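Local coordinates for protein AlyGC (Glaciecola chathamensis, PDB 5GKD) that probably cleaves the glycosidic bonds of alginate by beta-elimination, as a calcium-containing alginate lyase of polysaccharide lyase family 6, at residues F563-N568 and L592-D597; G587-L592 and S615-A620; V604-I609 and G635-M640; A620-Y625 and A658-H663; A679-E684 and P703-R708. All coordinates share one frame; numbering follows the deposited sequence.

Interaction 1 of 5, residues F563-N568 and L592-D597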
# COMPACT_ATOMS: atom_id res chain seq x y z
N PHE A 563 -14.33 11.79 -0.60
CA PHE A 563 -15.11 11.46 0.58
C PHE A 563 -14.62 10.15 1.22
O PHE A 563 -14.40 10.10 2.44
CB PHE A 563 -16.59 11.37 0.24
CG PHE A 563 -17.43 10.89 1.37
CD1 PHE A 563 -17.76 11.74 2.42
CD2 PHE A 563 -17.88 9.59 1.41
CE1 PHE A 563 -18.52 11.29 3.48
CE2 PHE A 563 -18.64 9.13 2.46
CZ PHE A 563 -18.96 9.99 3.50
N PHE A 564 -14.48 9.08 0.43
CA PHE A 564 -14.03 7.79 0.96
C PHE A 564 -12.97 7.19 0.06
O PHE A 564 -13.20 7.00 -1.14
CB PHE A 564 -15.18 6.79 1.13
CG PHE A 564 -14.74 5.48 1.75
CD1 PHE A 564 -14.63 5.36 3.12
CD2 PHE A 564 -14.37 4.41 0.96
CE1 PHE A 564 -14.18 4.17 3.70
CE2 PHE A 564 -13.93 3.22 1.52
CZ PHE A 564 -13.84 3.10 2.90
N ASP A 565 -11.83 6.82 0.65
CA ASP A 565 -10.69 6.28 -0.07
C ASP A 565 -10.31 4.93 0.53
O ASP A 565 -9.80 4.88 1.66
CB ASP A 565 -9.51 7.26 -0.02
CG ASP A 565 -8.39 6.89 -1.00
OD1 ASP A 565 -8.68 6.33 -2.07
OD2 ASP A 565 -7.22 7.18 -0.70
N ALA A 566 -10.55 3.85 -0.20
CA ALA A 566 -10.23 2.51 0.27
C ALA A 566 -8.73 2.26 0.15
O ALA A 566 -8.12 2.56 -0.88
CB ALA A 566 -11.00 1.46 -0.53
N GLY A 567 -8.13 1.70 1.20
CA GLY A 567 -6.75 1.28 1.12
C GLY A 567 -6.56 0.10 0.19
O GLY A 567 -7.47 -0.70 -0.04
N ASN A 568 -5.36 0.01 -0.38
CA ASN A 568 -5.01 -1.15 -1.19
C ASN A 568 -5.22 -2.44 -0.40
O ASN A 568 -4.85 -2.54 0.77
CB ASN A 568 -3.56 -1.04 -1.67
CG ASN A 568 -3.41 -0.09 -2.85
OD1 ASN A 568 -3.51 -0.50 -4.01
ND2 ASN A 568 -3.18 1.19 -2.57
N LEU A 592 -13.21 2.65 -4.80
CA LEU A 592 -13.24 1.21 -4.56
C LEU A 592 -12.63 0.46 -5.73
O LEU A 592 -13.11 -0.60 -6.14
CB LEU A 592 -14.66 0.72 -4.33
CG LEU A 592 -15.36 0.82 -2.97
CD1 LEU A 592 -14.43 1.07 -1.81
CD2 LEU A 592 -16.47 1.81 -3.01
N ASN A 593 -11.56 1.02 -6.29
CA ASN A 593 -10.96 0.55 -7.53
C ASN A 593 -9.44 0.43 -7.40
O ASN A 593 -8.71 0.74 -8.35
CB ASN A 593 -11.30 1.50 -8.67
CG ASN A 593 -10.74 2.88 -8.46
OD1 ASN A 593 -10.46 3.27 -7.32
ND2 ASN A 593 -10.53 3.62 -9.54
N LYS A 594 -8.95 -0.01 -6.25
CA LYS A 594 -7.50 -0.07 -6.03
C LYS A 594 -6.83 -1.31 -6.62
O LYS A 594 -5.62 -1.30 -6.83
CB LYS A 594 -7.18 0.01 -4.54
CG LYS A 594 -7.72 1.27 -3.88
CD LYS A 594 -7.35 2.50 -4.73
CE LYS A 594 -7.92 3.79 -4.18
NZ LYS A 594 -7.19 4.33 -3.01
N GLU A 595 -7.56 -2.39 -6.87
CA GLU A 595 -6.92 -3.66 -7.20
C GLU A 595 -6.87 -3.85 -8.71
O GLU A 595 -7.57 -4.66 -9.31
CB GLU A 595 -7.65 -4.81 -6.51
CG GLU A 595 -8.17 -4.46 -5.13
CD GLU A 595 -7.07 -3.99 -4.19
OE1 GLU A 595 -5.94 -4.47 -4.33
OE2 GLU A 595 -7.35 -3.16 -3.31
N THR A 596 -5.98 -3.09 -9.33
CA THR A 596 -5.87 -3.06 -10.78
C THR A 596 -4.86 -4.07 -11.31
O THR A 596 -4.52 -4.03 -12.49
CB THR A 596 -5.49 -1.66 -11.24
OG1 THR A 596 -4.36 -1.21 -10.49
CG2 THR A 596 -6.63 -0.69 -11.00
N ASP A 597 -4.37 -4.98 -10.47
CA ASP A 597 -3.50 -6.04 -10.95
C ASP A 597 -4.27 -7.27 -11.45
O ASP A 597 -3.65 -8.28 -11.77
CB ASP A 597 -2.49 -6.42 -9.86
CG ASP A 597 -3.15 -6.79 -8.56
OD1 ASP A 597 -4.36 -6.52 -8.37
OD2 ASP A 597 -2.44 -7.34 -7.71
O HOH W 1 -5.73 7.36 -3.05
O HOH W 2 -3.48 -2.94 -4.28
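Lys594 reaches across to Asp565 and Ala566, and every part of its side chain has something to meet. CB lies 3.7 Å from Asn568 OD1, the two side chains crossing at about a right angle. From CG onward the chain bends at chi2 (-48°), which carries CD past the carbonyl of Ala566; CG itself is 3.3 Å from Ala566 O. CE then comes up beside Asp565 OD1, and a second bend at chi4 (77°) brings NZ to its two acceptors. Lys594 NZ forms a salt bridge with Asp565 OD1 at 2.7 Å, arriving from above the carboxylate plane, and donates a hydrogen bond to Ala566 O at 2.9 Å. A water that donates to Asp565 OD2 also accepts a weak bond from NZ. Apart from these polar groups, Leu592 CD1 packs 3.7 Å from Ala566 CB and touches the edge of the Phe564 ring at CE2. At the far end another water links Asn568 OD1 to Glu595 OE1, while Glu595 OE2 is held by Asn603 and OE1 by Arg569. The segments belong to successive turns of a right-handed parallel beta-helix, just where strands 564-565 and 590-592 give way to loops. Because Asp565 OD1 also pairs with Arg591, one carboxylate oxygen serves two cations, which probably keeps Asp565 ionised and fastens the loop of Lys594 to the turn before it.

Interaction 2 of 5, residues G587-L592 and S615-A620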
# COMPACT_ATOMS: atom_id res chain seq x y z
N GLY A 587 -13.10 15.60 -5.14
CA GLY A 587 -12.62 14.26 -5.41
C GLY A 587 -13.74 13.33 -5.84
O GLY A 587 -14.78 13.75 -6.35
N ASP A 588 -13.52 12.04 -5.64
CA ASP A 588 -14.57 11.05 -5.80
C ASP A 588 -15.32 10.87 -4.49
O ASP A 588 -14.84 11.25 -3.41
CB ASP A 588 -14.00 9.70 -6.23
CG ASP A 588 -13.16 9.79 -7.48
OD1 ASP A 588 -13.66 10.25 -8.53
OD2 ASP A 588 -11.98 9.42 -7.41
N LEU A 589 -16.51 10.28 -4.59
CA LEU A 589 -17.27 9.88 -3.41
C LEU A 589 -16.70 8.60 -2.80
O LEU A 589 -16.24 8.60 -1.66
CB LEU A 589 -18.74 9.70 -3.78
CG LEU A 589 -19.87 10.47 -3.11
CD1 LEU A 589 -20.97 9.51 -2.68
CD2 LEU A 589 -19.42 11.34 -1.96
N PHE A 590 -16.74 7.50 -3.55
CA PHE A 590 -16.24 6.21 -3.08
C PHE A 590 -15.19 5.69 -4.05
O PHE A 590 -15.48 5.46 -5.23
CB PHE A 590 -17.38 5.19 -2.90
CG PHE A 590 -18.29 5.52 -1.75
CD1 PHE A 590 -17.97 5.12 -0.47
CD2 PHE A 590 -19.45 6.25 -1.94
CE1 PHE A 590 -18.79 5.42 0.59
CE2 PHE A 590 -20.27 6.54 -0.89
CZ PHE A 590 -19.94 6.13 0.38
N ARG A 591 -13.97 5.51 -3.56
CA ARG A 591 -12.86 5.01 -4.35
C ARG A 591 -12.65 3.55 -3.98
O ARG A 591 -12.00 3.24 -2.98
CB ARG A 591 -11.62 5.87 -4.12
CG ARG A 591 -11.73 7.24 -4.76
CD ARG A 591 -10.84 8.27 -4.10
NE ARG A 591 -9.42 7.98 -4.27
CZ ARG A 591 -8.76 8.17 -5.40
NH1 ARG A 591 -9.38 8.63 -6.47
NH2 ARG A 591 -7.46 7.88 -5.47
N LEU A 592 -13.21 2.65 -4.80
CA LEU A 592 -13.24 1.21 -4.56
C LEU A 592 -12.63 0.46 -5.73
O LEU A 592 -13.11 -0.60 -6.14
CB LEU A 592 -14.66 0.72 -4.33
CG LEU A 592 -15.36 0.82 -2.97
CD1 LEU A 592 -14.43 1.07 -1.81
CD2 LEU A 592 -16.47 1.81 -3.01
N SER A 615 -24.60 16.47 -5.00
CA SER A 615 -24.60 17.64 -5.86
C SER A 615 -23.23 18.31 -5.90
O SER A 615 -22.61 18.52 -4.85
CB SER A 615 -25.65 18.65 -5.39
OG SER A 615 -25.78 19.70 -6.32
N ASP A 616 -22.77 18.64 -7.11
CA ASP A 616 -21.50 19.33 -7.33
C ASP A 616 -20.31 18.48 -6.85
O ASP A 616 -19.51 18.88 -6.01
CB ASP A 616 -21.50 20.72 -6.68
CG ASP A 616 -20.30 21.55 -7.07
OD1 ASP A 616 -19.71 21.29 -8.14
OD2 ASP A 616 -19.93 22.47 -6.29
N LEU A 617 -20.23 17.27 -7.42
CA LEU A 617 -19.16 16.31 -7.15
C LEU A 617 -18.33 16.22 -8.42
O LEU A 617 -18.82 15.76 -9.45
CB LEU A 617 -19.74 14.95 -6.77
CG LEU A 617 -18.88 13.68 -6.80
CD1 LEU A 617 -17.90 13.68 -5.65
CD2 LEU A 617 -19.74 12.41 -6.73
N GLN A 618 -17.07 16.63 -8.35
CA GLN A 618 -16.26 16.61 -9.57
C GLN A 618 -15.95 15.18 -10.01
O GLN A 618 -15.85 14.92 -11.22
CB GLN A 618 -14.98 17.41 -9.38
CG GLN A 618 -15.18 18.87 -9.01
CD GLN A 618 -16.17 19.54 -9.91
OE1 GLN A 618 -15.91 19.73 -11.09
NE2 GLN A 618 -17.33 19.90 -9.35
N GLY A 619 -15.79 14.26 -9.07
CA GLY A 619 -15.40 12.90 -9.38
C GLY A 619 -16.60 11.99 -9.51
O GLY A 619 -17.74 12.44 -9.69
N ALA A 620 -16.35 10.70 -9.42
CA ALA A 620 -17.43 9.74 -9.56
C ALA A 620 -18.09 9.47 -8.21
O ALA A 620 -17.46 9.52 -7.16
CB ALA A 620 -16.93 8.42 -10.15
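Leu589 N donates to Ala620 O at 2.8 Å in a nearly straight bond (172°) that runs close to the line of the carbonyl. In the other direction, Ala620 N donates to Asp588 OD1 at 2.9 Å, using the anti lone pair of that oxygen. CG sits anti to the carbonyl carbon of Asp588 (chi1 -55°), and the carboxylate beyond it lies against the backbone of Gly619 and Ala620, with Asp588 OD1 3.3 Å from Gly619 CA. Arg591 NH1 forms a salt bridge with Asp588 OD2 at 2.9 Å, with the oxygen in the guanidinium plane. Gly619 N adds a weak, bent bond to Gly587 O. Asp588 and Gly619 come within 4.1 Å at their CA atoms. Leu617 CD1 lies against the carbonyl of Gly587, 3.2 Å from Gly587 O, and the apolar contact is that of Leu617 CD2 with Leu589 CG at 4.1 Å, the two leucines crossing at about a right angle. This is a corner of the beta-helix, where the chain leaves strands 581-585 and 613-617 and turns into the neighbouring strands 590-592 and 622-625, with Ile585 and Val648 packed against Leu617 from the turns before and after.

Interaction 3 of 5, residues V604-I609 and G635-M640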
# COMPACT_ATOMS: atom_id res chain seq x y z
N VAL A 604 -15.11 -4.39 -2.13
CA VAL A 604 -16.43 -4.26 -1.50
C VAL A 604 -17.37 -5.37 -1.97
O VAL A 604 -17.49 -5.63 -3.17
CB VAL A 604 -17.04 -2.87 -1.77
CG1 VAL A 604 -17.18 -2.61 -3.28
CG2 VAL A 604 -18.39 -2.72 -1.07
N GLU A 605 -18.06 -6.01 -1.02
CA GLU A 605 -19.03 -7.03 -1.40
C GLU A 605 -20.37 -6.41 -1.79
O GLU A 605 -20.92 -6.75 -2.84
CB GLU A 605 -19.20 -8.04 -0.25
CG GLU A 605 -20.02 -9.27 -0.64
CD GLU A 605 -19.36 -10.16 -1.69
OE1 GLU A 605 -18.15 -10.01 -1.96
OE2 GLU A 605 -20.06 -11.03 -2.24
N TYR A 606 -20.92 -5.52 -0.95
CA TYR A 606 -22.19 -4.84 -1.20
C TYR A 606 -21.99 -3.34 -1.06
O TYR A 606 -21.72 -2.85 0.04
CB TYR A 606 -23.27 -5.29 -0.22
CG TYR A 606 -23.57 -6.75 -0.24
CD1 TYR A 606 -24.47 -7.29 -1.17
CD2 TYR A 606 -22.98 -7.59 0.67
CE1 TYR A 606 -24.75 -8.66 -1.18
CE2 TYR A 606 -23.25 -8.93 0.67
CZ TYR A 606 -24.13 -9.46 -0.26
OH TYR A 606 -24.37 -10.80 -0.21
N LEU A 607 -22.14 -2.61 -2.16
CA LEU A 607 -22.24 -1.16 -2.15
C LEU A 607 -23.70 -0.77 -2.37
O LEU A 607 -24.26 -1.09 -3.43
CB LEU A 607 -21.37 -0.56 -3.26
CG LEU A 607 -20.78 0.83 -3.18
CD1 LEU A 607 -20.76 1.46 -4.55
CD2 LEU A 607 -21.42 1.72 -2.16
N THR A 608 -24.29 -0.09 -1.40
CA THR A 608 -25.69 0.33 -1.49
C THR A 608 -25.82 1.81 -1.20
O THR A 608 -25.35 2.28 -0.16
CB THR A 608 -26.58 -0.48 -0.53
OG1 THR A 608 -26.58 -1.85 -0.91
CG2 THR A 608 -28.02 0.03 -0.58
N ILE A 609 -26.46 2.56 -2.11
CA ILE A 609 -26.75 3.98 -1.93
C ILE A 609 -28.21 4.19 -2.30
O ILE A 609 -28.58 4.04 -3.47
CB ILE A 609 -25.86 4.89 -2.79
CG1 ILE A 609 -24.39 4.75 -2.41
CG2 ILE A 609 -26.25 6.34 -2.62
CD1 ILE A 609 -23.48 5.62 -3.26
N GLY A 635 -19.34 -10.99 -5.64
CA GLY A 635 -19.41 -9.56 -5.61
C GLY A 635 -18.41 -8.92 -6.53
O GLY A 635 -17.63 -9.62 -7.18
N PRO A 636 -18.42 -7.59 -6.62
CA PRO A 636 -19.30 -6.64 -5.96
C PRO A 636 -20.77 -6.66 -6.38
O PRO A 636 -21.10 -7.00 -7.51
CB PRO A 636 -18.69 -5.29 -6.33
CG PRO A 636 -17.27 -5.58 -6.63
CD PRO A 636 -17.31 -6.92 -7.31
N HIS A 637 -21.65 -6.32 -5.45
CA HIS A 637 -23.04 -5.99 -5.74
C HIS A 637 -23.18 -4.49 -5.57
O HIS A 637 -22.88 -3.96 -4.50
CB HIS A 637 -24.02 -6.69 -4.78
CG HIS A 637 -23.81 -8.16 -4.62
ND1 HIS A 637 -22.73 -8.69 -3.95
CD2 HIS A 637 -24.59 -9.21 -4.97
CE1 HIS A 637 -22.84 -10.01 -3.93
NE2 HIS A 637 -23.96 -10.35 -4.54
N VAL A 638 -23.62 -3.80 -6.62
CA VAL A 638 -23.78 -2.35 -6.59
C VAL A 638 -25.25 -2.03 -6.81
O VAL A 638 -25.80 -2.33 -7.88
CB VAL A 638 -22.90 -1.66 -7.65
CG1 VAL A 638 -23.09 -0.17 -7.61
CG2 VAL A 638 -21.45 -2.02 -7.41
N VAL A 639 -25.89 -1.44 -5.81
CA VAL A 639 -27.33 -1.22 -5.80
C VAL A 639 -27.55 0.24 -5.47
O VAL A 639 -27.17 0.70 -4.39
CB VAL A 639 -28.04 -2.11 -4.77
CG1 VAL A 639 -29.50 -1.70 -4.63
CG2 VAL A 639 -27.92 -3.57 -5.14
N MET A 640 -28.16 0.98 -6.40
CA MET A 640 -28.40 2.41 -6.21
C MET A 640 -29.81 2.77 -6.65
O MET A 640 -30.13 2.68 -7.83
CB MET A 640 -27.37 3.25 -6.95
CG MET A 640 -25.97 3.01 -6.47
SD MET A 640 -24.82 4.28 -6.97
CE MET A 640 -23.30 3.62 -6.24
O HOH W 3 -25.35 -3.93 -2.60
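The Tyr606 and His637 side chains run side by side, and their rings form an offset stack, centroids 4.3 Å apart and planes inclined by 21°. Tyr606 CE1 sits over the centre of the imidazole, 3.4 Å above its plane, and Glu605 O lies at the imidazole edge. The CG of His637 is anti to its carbonyl carbon (chi1 -50°), and from the ring beyond it His637 ND1 donates to Glu605 O at 2.9 Å. His637 N donates to Glu605 O as well, at 2.7 Å, and the two donors reach it from opposite faces of the carbonyl plane. Beyond it the parallel ladder runs on through Leu607 N to His637 O, Val639 N to Leu607 O and Ile609 N to Val639 O. A water joins Thr608 OG1 to His637 O. On the face of Leu607 and Ile609, turned into the beta-helix, Met640 CE touches both Leu607 CD1 (3.7 Å) and Ile609 CD1 (3.6 Å). The aromatic face looks toward the N-terminal half of the chain: Tyr606 OH bonds to Asp258 and Arg234, and His637 NE2 to His259. Because ND1 is the donor to Glu605 O, it carries a proton, and the imidazole is fixed at both of its nitrogens.

Interaction 4 of 5, residues A620-Y625 and A658-H663; sequences AIAKVY and ASLILH
Two neighbouring rungs of a right-handed parallel beta-helix meet here, strands 622-625 and 660-663, their axes 5.0 Å apart at closest approach and 7° from parallel. Ile621 N opens the ladder with a bent bond to Ser659 O; Ile661 N to Ala622 O, Val624 N to Ile661 O and His663 N to Val624 O follow, the last of them 3.0 Å and almost straight at 179°. Ala622, Val624, Leu660 and Leu662 face the interior, where Leu660 CD1 reaches Ala622 CB at 3.6 Å and Met640 packs against both residues. The placement of Val624 CG1, very close to Leu662 CD2, is doubtful. On the outer face Lys623 CB rests on Ile661 CG2, while its NZ goes to Asn654. Tyr625 and His663 both have CG anti to the backbone N; the side chains lie side by side and the rings stack face to face, centroids 4.2 Å apart and planes at 28°. Asp598 takes the hydroxyl of Tyr625, which also has a weak bond to Lys655 of the second subunit, and Glu684 binds His663 ND1. Within the stack, Tyr625 CE2 stands over the centre of the imidazole, 3.4 Å above its plane.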
# COMPACT_ATOMS: atom_id res chain seq x y z
N ALA A 620 -16.35 10.70 -9.42
CA ALA A 620 -17.43 9.74 -9.56
C ALA A 620 -18.09 9.47 -8.21
O ALA A 620 -17.46 9.52 -7.16
CB ALA A 620 -16.93 8.42 -10.15
N ILE A 621 -19.40 9.20 -8.28
CA ILE A 621 -20.12 8.58 -7.16
C ILE A 621 -19.37 7.35 -6.66
O ILE A 621 -19.19 7.15 -5.46
CB ILE A 621 -21.54 8.21 -7.61
CG1 ILE A 621 -22.30 9.45 -8.09
CG2 ILE A 621 -22.27 7.45 -6.51
CD1 ILE A 621 -23.52 9.11 -8.95
N ALA A 622 -18.95 6.48 -7.58
CA ALA A 622 -18.26 5.27 -7.20
C ALA A 622 -17.43 4.79 -8.38
O ALA A 622 -17.88 4.83 -9.52
CB ALA A 622 -19.23 4.17 -6.76
N LYS A 623 -16.21 4.35 -8.08
CA LYS A 623 -15.37 3.63 -9.03
C LYS A 623 -15.10 2.29 -8.37
O LYS A 623 -14.44 2.23 -7.33
CB LYS A 623 -14.07 4.38 -9.31
CG LYS A 623 -14.21 5.87 -9.53
CD LYS A 623 -12.92 6.47 -10.03
CE LYS A 623 -13.18 7.84 -10.66
NZ LYS A 623 -11.97 8.48 -11.20
N VAL A 624 -15.65 1.22 -8.92
CA VAL A 624 -15.46 -0.07 -8.29
C VAL A 624 -15.00 -1.08 -9.34
O VAL A 624 -15.53 -1.13 -10.46
CB VAL A 624 -16.70 -0.53 -7.50
CG1 VAL A 624 -17.86 0.43 -7.63
CG2 VAL A 624 -17.06 -1.92 -7.79
N TYR A 625 -13.95 -1.83 -8.99
CA TYR A 625 -13.17 -2.56 -9.98
C TYR A 625 -12.85 -3.96 -9.47
O TYR A 625 -12.38 -4.12 -8.35
CB TYR A 625 -11.89 -1.78 -10.30
CG TYR A 625 -11.02 -2.39 -11.37
CD1 TYR A 625 -10.12 -3.41 -11.08
CD2 TYR A 625 -11.08 -1.92 -12.67
CE1 TYR A 625 -9.33 -3.96 -12.06
CE2 TYR A 625 -10.30 -2.44 -13.65
CZ TYR A 625 -9.42 -3.47 -13.35
OH TYR A 625 -8.66 -3.98 -14.36
N ALA A 658 -16.86 9.48 -15.96
CA ALA A 658 -18.11 8.84 -15.60
C ALA A 658 -18.58 9.36 -14.26
O ALA A 658 -17.78 9.80 -13.43
CB ALA A 658 -17.96 7.31 -15.54
N SER A 659 -19.90 9.32 -14.05
CA SER A 659 -20.43 9.53 -12.72
C SER A 659 -20.39 8.26 -11.90
O SER A 659 -20.54 8.32 -10.67
CB SER A 659 -21.88 10.03 -12.79
OG SER A 659 -22.69 9.07 -13.43
N LEU A 660 -20.22 7.13 -12.57
CA LEU A 660 -20.23 5.81 -11.95
C LEU A 660 -19.53 4.88 -12.92
O LEU A 660 -19.97 4.77 -14.07
CB LEU A 660 -21.66 5.38 -11.70
CG LEU A 660 -22.01 4.15 -10.88
CD1 LEU A 660 -21.59 4.35 -9.44
CD2 LEU A 660 -23.50 3.92 -10.95
N ILE A 661 -18.44 4.24 -12.52
CA ILE A 661 -17.79 3.30 -13.43
C ILE A 661 -17.61 1.97 -12.72
O ILE A 661 -16.97 1.89 -11.66
CB ILE A 661 -16.46 3.83 -14.00
CG1 ILE A 661 -15.88 2.79 -14.95
CG2 ILE A 661 -15.47 4.20 -12.92
CD1 ILE A 661 -14.79 3.29 -15.82
N LEU A 662 -18.19 0.93 -13.30
CA LEU A 662 -18.34 -0.37 -12.67
C LEU A 662 -17.68 -1.41 -13.57
O LEU A 662 -18.20 -1.73 -14.64
CB LEU A 662 -19.81 -0.67 -12.42
CG LEU A 662 -20.55 0.43 -11.65
CD1 LEU A 662 -22.00 0.05 -11.38
CD2 LEU A 662 -19.86 0.70 -10.35
N HIS A 663 -16.55 -1.94 -13.12
CA HIS A 663 -15.77 -2.93 -13.86
C HIS A 663 -15.75 -4.24 -13.08
O HIS A 663 -15.25 -4.29 -11.95
CB HIS A 663 -14.35 -2.40 -14.12
CG HIS A 663 -13.47 -3.34 -14.87
ND1 HIS A 663 -12.81 -2.98 -16.02
CD2 HIS A 663 -13.11 -4.63 -14.62
CE1 HIS A 663 -12.09 -4.00 -16.46
NE2 HIS A 663 -12.26 -5.01 -15.63

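Interaction 5 of 5, residues A679-E684 and P703-R708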
# COMPACT_ATOMS: atom_id res chain seq x y z
N ALA A 679 -21.95 13.22 -15.79
CA ALA A 679 -21.26 12.26 -16.62
C ALA A 679 -22.04 10.95 -16.62
O ALA A 679 -22.80 10.67 -15.69
CB ALA A 679 -19.83 12.07 -16.11
N PRO A 680 -21.87 10.13 -17.65
CA PRO A 680 -22.69 8.92 -17.78
C PRO A 680 -22.31 7.82 -16.79
O PRO A 680 -21.28 7.86 -16.12
CB PRO A 680 -22.40 8.47 -19.21
CG PRO A 680 -21.01 8.96 -19.47
CD PRO A 680 -20.96 10.30 -18.80
N ILE A 681 -23.20 6.84 -16.69
CA ILE A 681 -22.90 5.56 -16.06
C ILE A 681 -22.13 4.71 -17.06
O ILE A 681 -22.48 4.67 -18.24
CB ILE A 681 -24.21 4.86 -15.64
CG1 ILE A 681 -24.95 5.67 -14.59
CG2 ILE A 681 -23.94 3.44 -15.16
CD1 ILE A 681 -26.37 5.17 -14.38
N ILE A 682 -21.08 4.02 -16.61
CA ILE A 682 -20.29 3.20 -17.52
C ILE A 682 -20.10 1.82 -16.93
O ILE A 682 -19.55 1.68 -15.83
CB ILE A 682 -18.92 3.82 -17.85
CG1 ILE A 682 -19.08 5.19 -18.51
CG2 ILE A 682 -18.15 2.89 -18.80
CD1 ILE A 682 -17.78 5.79 -19.00
N PHE A 683 -20.55 0.80 -17.66
CA PHE A 683 -20.34 -0.59 -17.29
C PHE A 683 -19.20 -1.16 -18.12
O PHE A 683 -19.13 -0.95 -19.33
CB PHE A 683 -21.61 -1.42 -17.51
CG PHE A 683 -22.74 -1.02 -16.62
CD1 PHE A 683 -22.78 -1.44 -15.31
CD2 PHE A 683 -23.75 -0.20 -17.09
CE1 PHE A 683 -23.82 -1.05 -14.48
CE2 PHE A 683 -24.78 0.19 -16.27
CZ PHE A 683 -24.81 -0.23 -14.96
N GLU A 684 -18.30 -1.87 -17.45
CA GLU A 684 -17.27 -2.67 -18.08
C GLU A 684 -17.47 -4.10 -17.55
O GLU A 684 -16.90 -4.51 -16.54
CB GLU A 684 -15.86 -2.07 -17.78
CG GLU A 684 -15.68 -0.65 -18.35
CD GLU A 684 -14.28 -0.07 -18.19
OE1 GLU A 684 -13.54 -0.54 -17.30
OE2 GLU A 684 -13.92 0.86 -18.95
N PRO A 703 -25.64 11.75 -20.68
CA PRO A 703 -25.67 10.69 -21.69
C PRO A 703 -26.23 9.40 -21.11
O PRO A 703 -26.12 9.14 -19.91
CB PRO A 703 -24.20 10.53 -22.08
CG PRO A 703 -23.59 11.82 -21.75
CD PRO A 703 -24.30 12.32 -20.53
N GLU A 704 -26.87 8.61 -21.99
CA GLU A 704 -27.36 7.27 -21.69
C GLU A 704 -26.23 6.41 -21.13
O GLU A 704 -25.07 6.65 -21.47
CB GLU A 704 -27.90 6.58 -22.95
CG GLU A 704 -29.22 7.07 -23.44
CD GLU A 704 -29.36 6.90 -24.93
OE1 GLU A 704 -28.98 5.82 -25.43
OE2 GLU A 704 -29.79 7.86 -25.60
N PRO A 705 -26.54 5.40 -20.33
CA PRO A 705 -25.50 4.49 -19.82
C PRO A 705 -24.66 3.88 -20.94
O PRO A 705 -25.17 3.51 -21.99
CB PRO A 705 -26.30 3.43 -19.07
CG PRO A 705 -27.51 4.18 -18.57
CD PRO A 705 -27.85 5.14 -19.68
N VAL A 706 -23.35 3.81 -20.71
CA VAL A 706 -22.41 3.22 -21.65
C VAL A 706 -22.12 1.79 -21.22
O VAL A 706 -21.74 1.56 -20.06
CB VAL A 706 -21.10 4.03 -21.73
CG1 VAL A 706 -20.10 3.30 -22.61
CG2 VAL A 706 -21.36 5.44 -22.23
N VAL A 707 -22.26 0.84 -22.14
CA VAL A 707 -21.89 -0.55 -21.88
C VAL A 707 -20.71 -0.91 -22.77
O VAL A 707 -20.80 -0.86 -24.00
CB VAL A 707 -23.06 -1.52 -22.11
CG1 VAL A 707 -22.59 -2.95 -21.95
CG2 VAL A 707 -24.15 -1.25 -21.11
N ARG A 708 -19.60 -1.26 -22.14
CA ARG A 708 -18.44 -1.82 -22.80
C ARG A 708 -18.37 -3.28 -22.38
O ARG A 708 -18.18 -3.59 -21.19
CB ARG A 708 -17.17 -1.05 -22.41
CG ARG A 708 -17.31 0.47 -22.51
CD ARG A 708 -16.14 1.21 -21.82
NE ARG A 708 -16.21 2.65 -22.06
CZ ARG A 708 -15.57 3.58 -21.36
NH1 ARG A 708 -14.80 3.24 -20.33
NH2 ARG A 708 -15.72 4.86 -21.67
O HOH W 4 -25.81 7.26 -17.96
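Arg708 NH1 and Glu684 OE2 form a salt bridge of 2.9 Å across the strand pair. The oxygen lies in the guanidinium plane and is met on its anti side, somewhat out of the carboxylate plane, the two planes being 44° apart. Glu684 OE1 accepts from His663 on the preceding turn. Backbone bonds from Val706 N to Ile681 O, Phe683 N to Val706 O and Arg708 N to Phe683 O pair the strands in parallel, as successive rungs of the beta-helix, with 706-709 outermost in its sheet within the chain. Before the ladder, a water bridges Ile681 N and Pro703 O. Ile682 lies over one face of the Arg708 guanidinium, its CG2 3.6 Å above the plane, toward the rim, and its CD1 3.5 Å from Arg708 NH2. The extended stem of Arg708 runs alongside Glu684. Ile682 CG1 packs on Val706 CB at 4.0 Å, and Phe683 CD2 touches Val707 CG2 at 4.2 Å on the other face. Pro680 CB meets Pro703 CB at 4.0 Å.

From the N terminus, interaction 1 closes a loop of 23 residues between 563-568 and 592-597; interaction 2 crosses it, opening at Gly587, sharing Leu592 and closing 22 residues. Interaction 3 opens at Val604, inside the span of interaction 2, and closes 25 residues at 635-640. Interaction 4 opens at Ala620, the last residue of interaction 2, so crosses interaction 3 and closes 32. Interaction 5 follows in series, closing 18. Interactions 1, 4 and 5 run down one sheet of the C-terminal beta-helix, while interaction 2 joins its strand 590-592 to the corner after strand 613-617. Interaction 3 pairs strands of another sheet; its Leu607, Ile609 and Met640 pack against Ile621, Ala622 and Leu660 across the interior.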